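Local coordinates for NAD-dependent aldehyde dehydrogenase (Sinorhizobium meliloti, PDB 3U4J) that catalyses the NAD-dependent oxidation of aldehydes, at the interface of chains A and B. Coordinates in Å, arbitrary orientation; residue numbers count along the deposited sequence, not the author numbering. Chains: chain A/B, NAD-dependent aldehyde dehydrogenase.

The interface of chains A and B. Residues chain A 142-146; chain B 142-144.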
ATOM      1  N   GLU A 142       4.143  -2.349  -8.284  1.00  9.61           N
ATOM      2  CA  GLU A 142       4.066  -3.685  -7.718  1.00 10.81           C
ATOM      3  C   GLU A 142       2.654  -4.263  -7.803  1.00 10.03           C
ATOM      4  O   GLU A 142       1.687  -3.547  -8.113  1.00  9.73           O
ATOM      5  CB  GLU A 142       4.567  -3.644  -6.255  1.00 12.33           C
ATOM      6  CG  GLU A 142       3.718  -2.740  -5.397  1.00 17.35           C
ATOM      7  CD  GLU A 142       4.328  -2.426  -4.028  1.00 22.78           C
ATOM      8  OE1 GLU A 142       5.561  -2.234  -3.922  1.00 25.83           O
ATOM      9  OE2 GLU A 142       3.553  -2.370  -3.056  1.00 23.10           O
ATOM     10  N   GLY A 143       2.560  -5.565  -7.552  1.00  9.54           N
ATOM     11  CA  GLY A 143       1.296  -6.232  -7.235  1.00  8.62           C
ATOM     12  C   GLY A 143       1.471  -6.865  -5.865  1.00  8.98           C
ATOM     13  O   GLY A 143       2.340  -6.437  -5.091  1.00  8.25           O
ATOM     14  N   GLN A 144       0.688  -7.907  -5.572  1.00  8.60           N
ATOM     15  CA  GLN A 144       0.677  -8.487  -4.250  1.00  9.06           C
ATOM     16  C   GLN A 144       0.891  -9.973  -4.278  1.00  9.72           C
ATOM     17  O   GLN A 144       0.547 -10.645  -5.273  1.00  9.86           O
ATOM     18  CB  GLN A 144      -0.666  -8.216  -3.539  1.00  9.72           C
ATOM     19  CG  GLN A 144      -0.980  -6.728  -3.256  1.00  9.31           C
ATOM     20  CD  GLN A 144      -1.516  -6.008  -4.483  1.00 12.72           C
ATOM     21  OE1 GLN A 144      -2.429  -6.505  -5.154  1.00 12.77           O
ATOM     22  NE2 GLN A 144      -0.942  -4.826  -4.796  1.00  9.24           N
ATOM     23  N   THR A 145       1.432 -10.479  -3.165  1.00 10.02           N
ATOM     24  CA  THR A 145       1.461 -11.920  -2.865  1.00 10.61           C
ATOM     25  C   THR A 145       0.516 -12.205  -1.707  1.00 11.03           C
ATOM     26  O   THR A 145       0.359 -11.395  -0.789  1.00 10.30           O
ATOM     27  CB  THR A 145       2.874 -12.443  -2.428  1.00 10.75           C
ATOM     28  OG1 THR A 145       3.389 -11.634  -1.349  1.00 11.48           O
ATOM     29  CG2 THR A 145       3.854 -12.391  -3.563  1.00 10.77           C
ATOM     30  N   HIS A 146      -0.109 -13.369  -1.761  1.00 11.08           N
ATOM     31  CA  HIS A 146      -0.968 -13.813  -0.700  1.00 11.21           C
ATOM     32  C   HIS A 146      -0.428 -15.180  -0.299  1.00 11.52           C
ATOM     33  O   HIS A 146      -0.644 -16.175  -0.984  1.00 12.13           O
ATOM     34  CB  HIS A 146      -2.405 -13.859  -1.223  1.00 10.96           C
ATOM     35  CG  HIS A 146      -2.923 -12.510  -1.641  1.00  9.71           C
ATOM     36  ND1 HIS A 146      -3.547 -11.648  -0.760  1.00 11.90           N
ATOM     37  CD2 HIS A 146      -2.870 -11.859  -2.825  1.00 10.57           C
ATOM     38  CE1 HIS A 146      -3.873 -10.533  -1.392  1.00 12.57           C
ATOM     39  NE2 HIS A 146      -3.492 -10.640  -2.652  1.00 10.35           N
TER
ATOM     40  N   GLU B 142      -0.664  -9.314   3.223  1.00 13.59           N
ATOM     41  CA  GLU B 142      -0.082  -9.516   1.900  1.00 14.04           C
ATOM     42  C   GLU B 142       1.425  -9.193   1.863  1.00 12.95           C
ATOM     43  O   GLU B 142       1.976  -8.591   2.787  1.00 12.93           O
ATOM     44  CB  GLU B 142      -0.854  -8.686   0.838  1.00 14.51           C
ATOM     45  CG  GLU B 142      -0.797  -7.166   1.044  1.00 19.41           C
ATOM     46  CD  GLU B 142      -1.784  -6.370   0.133  1.00 23.68           C
ATOM     47  OE1 GLU B 142      -2.926  -6.811  -0.119  1.00 24.23           O
ATOM     48  OE2 GLU B 142      -1.405  -5.287  -0.354  1.00 26.40           O
ATOM     49  N   GLY B 143       2.068  -9.620   0.784  1.00 11.80           N
ATOM     50  CA  GLY B 143       3.393  -9.137   0.402  1.00 10.79           C
ATOM     51  C   GLY B 143       3.250  -8.526  -0.988  1.00 10.40           C
ATOM     52  O   GLY B 143       2.142  -8.128  -1.398  1.00  9.86           O
ATOM     53  N   GLN B 144       4.353  -8.471  -1.728  1.00  9.05           N
ATOM     54  CA  GLN B 144       4.374  -7.806  -3.036  1.00  8.41           C
ATOM     55  C   GLN B 144       4.908  -8.728  -4.119  1.00  8.52           C
ATOM     56  O   GLN B 144       5.744  -9.607  -3.836  1.00  7.49           O
ATOM     57  CB  GLN B 144       5.278  -6.551  -3.008  1.00  8.22           C
ATOM     58  CG  GLN B 144       4.774  -5.400  -2.088  1.00  9.80           C
ATOM     59  CD  GLN B 144       5.090  -5.660  -0.633  1.00 11.81           C
ATOM     60  OE1 GLN B 144       6.244  -5.941  -0.280  1.00 13.00           O
ATOM     61  NE2 GLN B 144       4.065  -5.588   0.231  1.00  9.55           N
TER
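A:Thr145 and B:Gly143 pair through their backbones where strand 143-146 of each subunit meets its two-fold copy, an antiparallel beta bridge between protomers of the tetrameric aldehyde dehydrogenase. The two A:Gln144 and B:Gln144 backbones face each other at the centre, their CA atoms 4.0 Å apart. Both backbone groups of A:Thr145 are used: its N donates to B:Gly143 O at 3.0 Å, and B:Gly143 N donates to A:Thr145 O at 2.9 Å. Both are nearly straight at the hydrogen, but A:Thr145 N sits well above the carbonyl plane of B:Gly143, while B:Gly143 N is tilted 27° from that of A:Thr145. The A:Thr145 side chain flanks this pairing, with CG2 3.4 Å from B:Gln144 O.

Side-chain packing flanks the strands in two equivalent pairs. B:Glu142 lies alongside A:Gln144, pointing the same way, and its carboxylate OE2 rests 3.3 Å from A:Gln144 CG; the carboxylate and amide planes lie 23° apart, nearly parallel. In A:Gln144, CG lies beside the backbone N and anti to the carbonyl carbon (chi1 -64°), which puts this methylene against the carboxylate; the chain then bends at chi2. A:Glu142 OE2 approaches B:Gln144 CG likewise, at 3.4 Å. An alanine at B:Glu142 would probably leave A:Gln144 CG without its packing partner and the glutamine side chain freer to turn.

The ring of A:His146 stands nearly perpendicular to the B:Glu142 carboxylate, its CE1 4.0 Å from OE1. If protonated, the imidazole might ease the acid's negative charge, though the charged atoms are not in contact.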